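Local coordinates for protein ferredoxin-NADP reductase (Neisseria gonorrhoeae MIA_2011_03-10, PDB 5TR9) that probably transfers electrons between ferredoxin and NADP(H) through its bound FAD, as ferredoxin-NADP reductases do, at residues Leu123-Thr128 against Leu136-Gln141; Ile164-Leu169 against Phe187-Thr192; Glu236-Thr241 against Ile261-Gly266. All blocks are in the same frame, centred on the assembly; numbering follows the deposited sequence. Where two conformers were deposited one is given.

Contact 1. Residues Leu123-Thr128 against Leu136-Gln141; sequences LVMLCT and LSILEQ
Met125, in the middle of a parallel strand, reaches the helix beside it through the last two atoms of its side chain, meeting Ile138 and Leu139. The case illustrates how a long, flexible side chain helps to span the gap between a sheet and a helix: the nearest alpha carbons, CA of Met125 and CA of Ile138, are 10.0 Å apart, and the contact is made by side chains. From the strand the methionine runs out with CG anti to the carbonyl carbon (chi1 -64°) and stays extended through chi2. It then bends at chi3 (-67°), and this last turn separates its two contacts. The sulfur SD lies 4.3 Å from CG2 of Ile138, while the methyl CE is directed instead at Leu139, whose CD2 it meets at 3.9 Å. Leu139 does not leave its backbone aimed at the strand; its branched end swings back toward it, and the leucine and methionine side chains slide past one another in opposite directions. Ile138, by contrast, projects from the helix directly toward the sheet, and offers its CG2 branch. The interaction is wholly apolar, with no hydrogen bond across it. Around this point lies the doubly wound, Rossmann-like sheet of the NAD-binding domain. Val151 of strand 150-157 touches both Met125 and Leu139, and Leu153 adds to the packing round the methionine. Helix 133-139 thus covers one face of the sheet, whereas Leu126, on the other face of strand 122-128, packs against Met237 and Thr241 of helix 235-247.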
# COMPACT_ATOMS: atom_id res chain seq x y z
N LEU A 123 3.35 -4.23 14.49
CA LEU A 123 3.22 -3.35 13.33
C LEU A 123 1.80 -3.46 12.77
O LEU A 123 1.35 -4.55 12.42
CB LEU A 123 4.24 -3.73 12.27
CG LEU A 123 4.27 -2.87 11.01
CD1 LEU A 123 4.73 -1.45 11.40
CD2 LEU A 123 5.18 -3.51 9.96
N VAL A 124 1.11 -2.32 12.65
CA VAL A 124 -0.28 -2.31 12.18
C VAL A 124 -0.36 -1.39 10.96
O VAL A 124 -0.19 -0.17 11.08
CB VAL A 124 -1.26 -1.87 13.28
CG1 VAL A 124 -2.71 -1.81 12.73
CG2 VAL A 124 -1.17 -2.82 14.49
N MET A 125 -0.64 -1.97 9.80
CA MET A 125 -0.74 -1.23 8.54
C MET A 125 -2.21 -1.02 8.20
O MET A 125 -2.96 -1.99 8.08
CB MET A 125 0.00 -2.00 7.44
CG MET A 125 1.51 -2.11 7.72
SD MET A 125 2.38 -3.24 6.62
CE MET A 125 1.66 -4.77 7.16
N LEU A 126 -2.62 0.24 8.06
CA LEU A 126 -4.00 0.62 7.81
C LEU A 126 -4.08 1.22 6.41
O LEU A 126 -3.37 2.18 6.12
CB LEU A 126 -4.48 1.64 8.85
CG LEU A 126 -4.34 1.26 10.33
CD1 LEU A 126 -4.69 2.46 11.19
CD2 LEU A 126 -5.25 0.07 10.65
N CYS A 127 -4.93 0.66 5.54
CA CYS A 127 -4.93 1.22 4.20
C CYS A 127 -6.32 1.15 3.59
O CYS A 127 -7.19 0.40 4.04
CB CYS A 127 -3.94 0.49 3.28
SG CYS A 127 -4.22 -1.29 3.13
N THR A 128 -6.52 1.97 2.54
CA THR A 128 -7.72 1.94 1.72
C THR A 128 -7.34 1.77 0.26
O THR A 128 -6.33 2.31 -0.19
CB THR A 128 -8.58 3.21 1.84
OG1 THR A 128 -7.91 4.32 1.21
CG2 THR A 128 -8.86 3.53 3.29
N LEU A 136 2.14 -4.34 0.42
CA LEU A 136 2.44 -5.62 -0.21
C LEU A 136 3.95 -5.81 -0.37
O LEU A 136 4.49 -6.90 -0.10
CB LEU A 136 1.74 -5.73 -1.57
CG LEU A 136 0.21 -5.70 -1.49
CD1 LEU A 136 -0.40 -5.74 -2.89
CD2 LEU A 136 -0.32 -6.85 -0.66
N SER A 137 4.67 -4.76 -0.79
CA SER A 137 6.11 -4.86 -0.91
C SER A 137 6.76 -5.07 0.46
O SER A 137 7.68 -5.89 0.59
CB SER A 137 6.68 -3.60 -1.58
OG SER A 137 8.07 -3.75 -1.84
N ILE A 138 6.28 -4.36 1.48
CA ILE A 138 6.81 -4.53 2.83
C ILE A 138 6.60 -5.97 3.31
O ILE A 138 7.51 -6.57 3.89
CB ILE A 138 6.17 -3.50 3.77
CG1 ILE A 138 6.76 -2.12 3.46
CG2 ILE A 138 6.41 -3.87 5.25
CD1 ILE A 138 5.95 -0.93 3.99
N LEU A 139 5.43 -6.54 3.04
CA LEU A 139 5.18 -7.93 3.45
C LEU A 139 6.06 -8.93 2.74
O LEU A 139 6.21 -10.07 3.21
CB LEU A 139 3.71 -8.30 3.22
CG LEU A 139 2.76 -7.58 4.17
CD1 LEU A 139 1.33 -7.87 3.77
CD2 LEU A 139 3.03 -8.02 5.60
N GLU A 140 6.64 -8.57 1.60
CA GLU A 140 7.55 -9.46 0.91
C GLU A 140 8.98 -9.39 1.47
O GLU A 140 9.82 -10.18 1.05
CB GLU A 140 7.49 -9.15 -0.60
CG GLU A 140 6.13 -9.60 -1.22
CD GLU A 140 5.52 -8.64 -2.26
OE1 GLU A 140 6.21 -7.72 -2.75
OE2 GLU A 140 4.33 -8.83 -2.61
N GLN A 141 9.24 -8.49 2.42
CA GLN A 141 10.54 -8.42 3.07
C GLN A 141 10.62 -9.49 4.15
O GLN A 141 9.87 -9.42 5.13
CB GLN A 141 10.76 -7.06 3.71
CG GLN A 141 10.91 -5.94 2.73
CD GLN A 141 12.24 -5.98 2.03
OE1 GLN A 141 12.37 -6.54 0.95
NE2 GLN A 141 13.25 -5.40 2.66

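Contact 2. Residues Ile164-Leu169 against Phe187-Thr192; sequences IFNDRL and FVPVTT
The side-chain oxygen OD1 of Asn166 is met by two residues of the neighbouring strand: CE2 of Phe187 at 3.5 Å and CG of Pro189 at 3.9 Å. The setting is a beta-alpha-beta crossover of the Rossmann-like NAD-binding domain, in which helix 166-173 links the parallel strands 150-157 and 185-191 and lies against their sheet. As a worked example of aromatic packing under a helix, the Phe187 ring is engaged on both faces and on its rim. Leu169 lies over one face in a CH-pi contact, with CB 3.8 Å from the ring centroid and only 17° off the ring normal. Its CD1 branch extends the same cover, coming to 3.6 Å from CE1 of Phe187. Beneath the opposite face, toward the rim, lies the backbone nitrogen of Pro189. The Asn166 oxygen approaches in the ring plane, at the edge, and the amide is turned 57° from that plane. Phe187 attains this position because its CG stands anti to the backbone N (chi1 174°), which sends the ring up to the helix; the side chains of Leu169 and Asn166 each cross it at about a right angle. The first helical turn is held by the bond from Leu169 N to Phe165 O, 2.9 Å long, with Phe165 in the N-cap position. Beyond the two segments, Leu153 and His155 of strand 150-157 touch Leu169 and Phe187 respectively. On the far side of the Asn166 amide, ND2 makes a weak hydrogen bond of 3.3 Å to OD1 of Asp167.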
# COMPACT_ATOMS: atom_id res chain seq x y z
N ILE A 164 -8.87 -7.57 -3.88
CA ILE A 164 -8.29 -8.43 -4.90
C ILE A 164 -7.08 -9.21 -4.40
O ILE A 164 -6.60 -10.10 -5.12
CB ILE A 164 -7.93 -7.63 -6.17
CG1 ILE A 164 -6.88 -6.56 -5.88
CG2 ILE A 164 -9.20 -7.01 -6.80
CD1 ILE A 164 -6.20 -6.05 -7.15
N PHE A 165 -6.59 -8.92 -3.20
CA PHE A 165 -5.51 -9.69 -2.58
C PHE A 165 -6.01 -10.56 -1.44
O PHE A 165 -5.20 -11.15 -0.72
CB PHE A 165 -4.41 -8.74 -2.10
CG PHE A 165 -3.92 -7.81 -3.18
CD1 PHE A 165 -3.06 -8.28 -4.17
CD2 PHE A 165 -4.34 -6.50 -3.23
CE1 PHE A 165 -2.62 -7.45 -5.20
CE2 PHE A 165 -3.92 -5.65 -4.26
CZ PHE A 165 -3.05 -6.13 -5.24
N ASN A 166 -7.33 -10.67 -1.29
CA ASN A 166 -7.92 -11.30 -0.11
C ASN A 166 -7.52 -12.76 0.01
O ASN A 166 -7.12 -13.22 1.08
CB ASN A 166 -9.44 -11.17 -0.16
CG ASN A 166 -10.12 -11.93 0.95
OD1 ASN A 166 -10.21 -11.45 2.08
ND2 ASN A 166 -10.61 -13.13 0.64
N ASP A 167 -7.67 -13.53 -1.08
CA ASP A 167 -7.33 -14.95 -1.02
C ASP A 167 -5.87 -15.15 -0.64
O ASP A 167 -5.55 -16.01 0.18
CB ASP A 167 -7.63 -15.63 -2.36
CG ASP A 167 -9.11 -15.73 -2.64
OD1 ASP A 167 -9.92 -15.33 -1.78
OD2 ASP A 167 -9.47 -16.20 -3.74
N ARG A 168 -4.98 -14.34 -1.22
CA ARG A 168 -3.56 -14.47 -0.92
C ARG A 168 -3.25 -14.12 0.53
O ARG A 168 -2.52 -14.84 1.21
CB ARG A 168 -2.76 -13.57 -1.87
CG ARG A 168 -1.40 -13.12 -1.35
CD ARG A 168 -0.80 -12.06 -2.26
NE ARG A 168 0.48 -11.57 -1.76
CZ ARG A 168 1.19 -10.60 -2.33
NH1 ARG A 168 0.74 -10.01 -3.43
NH2 ARG A 168 2.35 -10.23 -1.81
N LEU A 169 -3.81 -13.01 1.02
CA LEU A 169 -3.47 -12.56 2.37
C LEU A 169 -4.21 -13.35 3.44
O LEU A 169 -3.66 -13.56 4.53
CB LEU A 169 -3.76 -11.07 2.51
CG LEU A 169 -2.97 -10.18 1.54
CD1 LEU A 169 -3.49 -8.75 1.61
CD2 LEU A 169 -1.49 -10.20 1.85
N PHE A 187 -4.53 -10.58 8.71
CA PHE A 187 -5.17 -9.78 7.67
C PHE A 187 -6.64 -9.57 8.02
O PHE A 187 -7.35 -10.53 8.30
CB PHE A 187 -5.05 -10.46 6.30
CG PHE A 187 -5.80 -9.76 5.20
CD1 PHE A 187 -5.46 -8.46 4.83
CD2 PHE A 187 -6.86 -10.38 4.56
CE1 PHE A 187 -6.15 -7.80 3.81
CE2 PHE A 187 -7.55 -9.73 3.55
CZ PHE A 187 -7.20 -8.44 3.18
N VAL A 188 -7.07 -8.32 7.99
CA VAL A 188 -8.45 -7.96 8.30
C VAL A 188 -9.03 -7.19 7.12
O VAL A 188 -8.68 -6.02 6.92
CB VAL A 188 -8.54 -7.13 9.59
CG1 VAL A 188 -9.99 -6.75 9.87
CG2 VAL A 188 -7.94 -7.91 10.77
N PRO A 189 -9.91 -7.79 6.32
CA PRO A 189 -10.57 -7.02 5.27
C PRO A 189 -11.73 -6.23 5.85
O PRO A 189 -12.44 -6.69 6.75
CB PRO A 189 -11.06 -8.10 4.30
CG PRO A 189 -11.29 -9.30 5.16
CD PRO A 189 -10.28 -9.22 6.30
N VAL A 190 -11.93 -5.02 5.32
CA VAL A 190 -13.01 -4.13 5.73
C VAL A 190 -13.76 -3.71 4.48
O VAL A 190 -13.14 -3.23 3.53
CB VAL A 190 -12.47 -2.89 6.47
CG1 VAL A 190 -13.58 -1.89 6.73
CG2 VAL A 190 -11.81 -3.29 7.78
N THR A 191 -15.08 -3.89 4.45
CA THR A 191 -15.87 -3.37 3.33
C THR A 191 -16.84 -2.33 3.88
O THR A 191 -17.74 -2.66 4.65
CB THR A 191 -16.59 -4.49 2.59
OG1 THR A 191 -17.38 -5.28 3.48
CG2 THR A 191 -15.57 -5.41 1.90
N THR A 192 -16.65 -1.07 3.47
CA THR A 192 -17.40 0.02 4.10
C THR A 192 -18.83 0.16 3.60
O THR A 192 -19.66 0.74 4.30
CB THR A 192 -16.67 1.34 3.91
OG1 THR A 192 -16.65 1.68 2.51
CG2 THR A 192 -15.24 1.24 4.43

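Contact 3. Residues Glu236-Thr241 against Ile261-Gly266; sequences EMVKDT and IMMENG. With FAD (flavin-adenine dinucleotide), chain C; EDO (1,2-ethanediol), chain B.
The last beta-alpha-beta unit of the parallel sheet, strand 227-233, helix 235-247 and strand 261-265, brings Val238 against Met263, Glu264 and Asn265, and its second strand leads into the FAD pocket. Helix and strand segments run nearly antiparallel, at 156°, their axes 8.4 Å apart at closest approach. The example shows how one short, branched side chain can meet three successive residues of an edge strand. Val238 points at the strand and uses CB and both methyls. CG1 packs on CB of Met263 at 3.9 Å, CG2 lies over the backbone oxygen of Glu264 at 4.0 Å, and CB is 3.6 Å from OD1 of Asn265. Asn265 leaves the strand obliquely, with CG anti to the carbonyl carbon (chi1 -75°), and this turns its amide oxygen back over the valine. No hydrogen bond crosses between the segments, so the amide oxygen meets the valine by van der Waals contact alone. Within the helix, Met237 O accepts two bonds of 2.8 Å each, from the backbone N and from OG1 of Thr241; the hydroxyl comes in above the carbonyl plane, 40° out of it. Met237 and Thr241 themselves pack on Ile231 of strand 227-233, while Phe242, farther along the helix, touches Ile261 and Met263. Gly266, next in the chain after Asn265, belongs to the flavin pocket. Its carbonyl oxygen O sits over the face of the isoalloxazine ring system, 3.1 Å from C9A of FAD.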
# COMPACT_ATOMS: atom_id res chain seq x y z
N GLU A 236 -8.77 11.78 2.86
CA GLU A 236 -9.69 11.95 3.98
C GLU A 236 -9.50 10.85 5.02
O GLU A 236 -9.51 11.13 6.23
CB GLU A 236 -11.14 11.98 3.50
CG GLU A 236 -12.10 12.17 4.66
CD GLU A 236 -13.52 12.49 4.25
OE1 GLU A 236 -14.31 12.76 5.17
OE2 GLU A 236 -13.84 12.47 3.05
N MET A 237 -9.34 9.61 4.57
CA MET A 237 -9.11 8.51 5.51
C MET A 237 -7.80 8.71 6.27
O MET A 237 -7.75 8.52 7.48
CB MET A 237 -9.09 7.17 4.78
CG MET A 237 -8.65 6.02 5.66
SD MET A 237 -6.87 5.70 5.56
CE MET A 237 -6.73 4.20 6.52
N VAL A 238 -6.74 9.11 5.57
CA VAL A 238 -5.45 9.28 6.24
C VAL A 238 -5.56 10.34 7.32
O VAL A 238 -5.10 10.13 8.46
CB VAL A 238 -4.35 9.63 5.22
CG1 VAL A 238 -3.07 9.92 5.94
CG2 VAL A 238 -4.15 8.44 4.27
N LYS A 239 -6.18 11.48 7.00
CA LYS A 239 -6.37 12.56 7.97
C LYS A 239 -7.24 12.10 9.14
O LYS A 239 -6.88 12.30 10.31
CB LYS A 239 -7.00 13.78 7.29
CG LYS A 239 -7.17 14.97 8.23
CD LYS A 239 -7.75 16.18 7.52
CE LYS A 239 -9.26 16.22 7.62
NZ LYS A 239 -9.83 17.50 7.10
N ASP A 240 -8.38 11.48 8.85
CA ASP A 240 -9.29 11.06 9.91
C ASP A 240 -8.65 9.99 10.80
O ASP A 240 -8.83 10.01 12.03
CB ASP A 240 -10.60 10.52 9.32
CG ASP A 240 -11.49 11.61 8.74
OD1 ASP A 240 -11.25 12.82 9.00
OD2 ASP A 240 -12.46 11.24 8.03
N THR A 241 -7.91 9.06 10.20
CA THR A 241 -7.23 8.03 10.99
C THR A 241 -6.15 8.65 11.87
O THR A 241 -6.03 8.31 13.05
CB THR A 241 -6.63 6.98 10.05
OG1 THR A 241 -7.68 6.41 9.25
CG2 THR A 241 -5.93 5.86 10.83
N ILE A 261 3.40 6.68 14.44
CA ILE A 261 2.61 6.79 13.21
C ILE A 261 3.49 7.24 12.05
O ILE A 261 4.19 8.25 12.15
CB ILE A 261 1.44 7.79 13.37
CG1 ILE A 261 0.58 7.45 14.59
CG2 ILE A 261 0.59 7.81 12.11
CD1 ILE A 261 -0.40 8.57 14.91
N MET A 262 3.40 6.51 10.93
CA MET A 262 3.88 6.97 9.63
C MET A 262 2.69 7.00 8.68
O MET A 262 1.84 6.11 8.73
CB MET A 262 4.95 6.05 9.05
CG MET A 262 6.20 5.95 9.87
SD MET A 262 7.26 4.65 9.21
CE MET A 262 8.54 4.67 10.45
N MET A 263 2.65 7.99 7.79
CA MET A 263 1.49 8.10 6.91
C MET A 263 1.89 8.69 5.56
O MET A 263 2.86 9.46 5.45
CB MET A 263 0.39 8.94 7.55
CG MET A 263 0.80 10.34 7.87
SD MET A 263 -0.50 11.11 8.87
CE MET A 263 0.16 12.76 9.05
N GLU A 264 1.14 8.31 4.53
CA GLU A 264 1.33 8.81 3.18
C GLU A 264 -0.00 8.77 2.46
O GLU A 264 -0.67 7.74 2.47
CB GLU A 264 2.37 7.94 2.45
CG GLU A 264 2.67 8.34 1.01
CD GLU A 264 3.64 7.34 0.39
OE1 GLU A 264 3.17 6.42 -0.33
OE2 GLU A 264 4.86 7.45 0.63
N ASN A 265 -0.40 9.89 1.83
CA ASN A 265 -1.63 9.87 1.04
C ASN A 265 -1.44 8.94 -0.15
O ASN A 265 -0.41 8.98 -0.82
CB ASN A 265 -1.99 11.27 0.54
CG ASN A 265 -2.55 12.18 1.64
OD1 ASN A 265 -2.83 11.74 2.75
ND2 ASN A 265 -2.73 13.45 1.30
N GLY A 266 -2.45 8.11 -0.41
CA GLY A 266 -2.38 7.16 -1.52
C GLY A 266 -2.63 7.75 -2.89
O GLY A 266 -2.44 7.07 -3.90
PA FAD C . -5.63 11.82 -12.03
O1A FAD C . -5.76 13.03 -12.89
O2A FAD C . -4.25 11.58 -11.41
O5B FAD C . -6.63 11.84 -10.83
C5B FAD C . -8.03 12.15 -11.03
C4B FAD C . -8.72 11.93 -9.70
O4B FAD C . -8.82 10.51 -9.46
C3B FAD C . -7.97 12.47 -8.49
O3B FAD C . -8.24 13.85 -8.26
C2B FAD C . -8.52 11.61 -7.35
O2B FAD C . -9.78 12.09 -6.89
C1B FAD C . -8.76 10.27 -8.06
N9A FAD C . -7.74 9.26 -7.83
C8A FAD C . -6.47 9.22 -8.34
N7A FAD C . -5.80 8.14 -8.00
C5A FAD C . -6.70 7.42 -7.23
C6A FAD C . -6.59 6.18 -6.57
N6A FAD C . -5.49 5.43 -6.58
N1A FAD C . -7.67 5.75 -5.88
C2A FAD C . -8.78 6.50 -5.88
N3A FAD C . -8.99 7.68 -6.46
C4A FAD C . -7.91 8.09 -7.13
N1 FAD C . -2.63 5.23 -7.82
C2 FAD C . -2.78 3.88 -7.93
O2 FAD C . -3.71 3.40 -8.60
N3 FAD C . -1.90 3.04 -7.26
C4 FAD C . -0.85 3.44 -6.46
O4 FAD C . -0.12 2.60 -5.93
C4X FAD C . -0.69 4.87 -6.36
N5 FAD C . 0.28 5.34 -5.60
C5X FAD C . 0.42 6.71 -5.51
C6 FAD C . 1.45 7.23 -4.72
C7 FAD C . 1.64 8.60 -4.59
C7M FAD C . 2.76 9.12 -3.74
C8 FAD C . 0.79 9.48 -5.28
C8M FAD C . 0.98 10.97 -5.17
C9 FAD C . -0.24 8.97 -6.07
C9A FAD C . -0.43 7.60 -6.20
N10 FAD C . -1.48 7.04 -6.96
C10 FAD C . -1.62 5.69 -7.08
C1' FAD C . -2.32 7.89 -7.81
C2' FAD C . -1.75 7.90 -9.24
O2' FAD C . -0.52 8.63 -9.31
C3' FAD C . -2.75 8.48 -10.24
O3' FAD C . -3.26 9.72 -9.74
C4' FAD C . -3.84 7.50 -10.67
O4' FAD C . -3.24 6.44 -11.42
C5' FAD C . -4.92 8.15 -11.52
O5' FAD C . -4.30 8.83 -12.63
P FAD C . -5.18 9.56 -13.73
O1P FAD C . -6.09 8.55 -14.42
O2P FAD C . -4.26 10.37 -14.57
O3P FAD C . -6.09 10.53 -12.82
C1 EDO B . -9.03 15.50 4.16
O1 EDO B . -8.16 15.64 3.03
C2 EDO B . -10.49 15.58 3.72
O2 EDO B . -11.31 15.61 4.89

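Overall arrangement
All three contacts seat helices on the same parallel sheet. Contact 1 is the buried one, nearest the centre of the chain and purely apolar; contacts 2 and 3 are partly buried, and in each an asparagine oxygen joins the hydrophobic packing. An aromatic ring organises contact 2, a small valine contact 3. Contact 1 mediates between the others: Leu139 CD1 and Leu136 CD1 pack on Leu169 CD2 and Phe165 CZ of contact 2, whereas Leu126 and Thr128 pack on Thr241 and Met237 of contact 3 across the sheet. Contacts 2 and 3 do not touch, their nearest atoms being about 8 Å apart. Among the six segments, 261-266 alone supplies a residue of the FAD pocket.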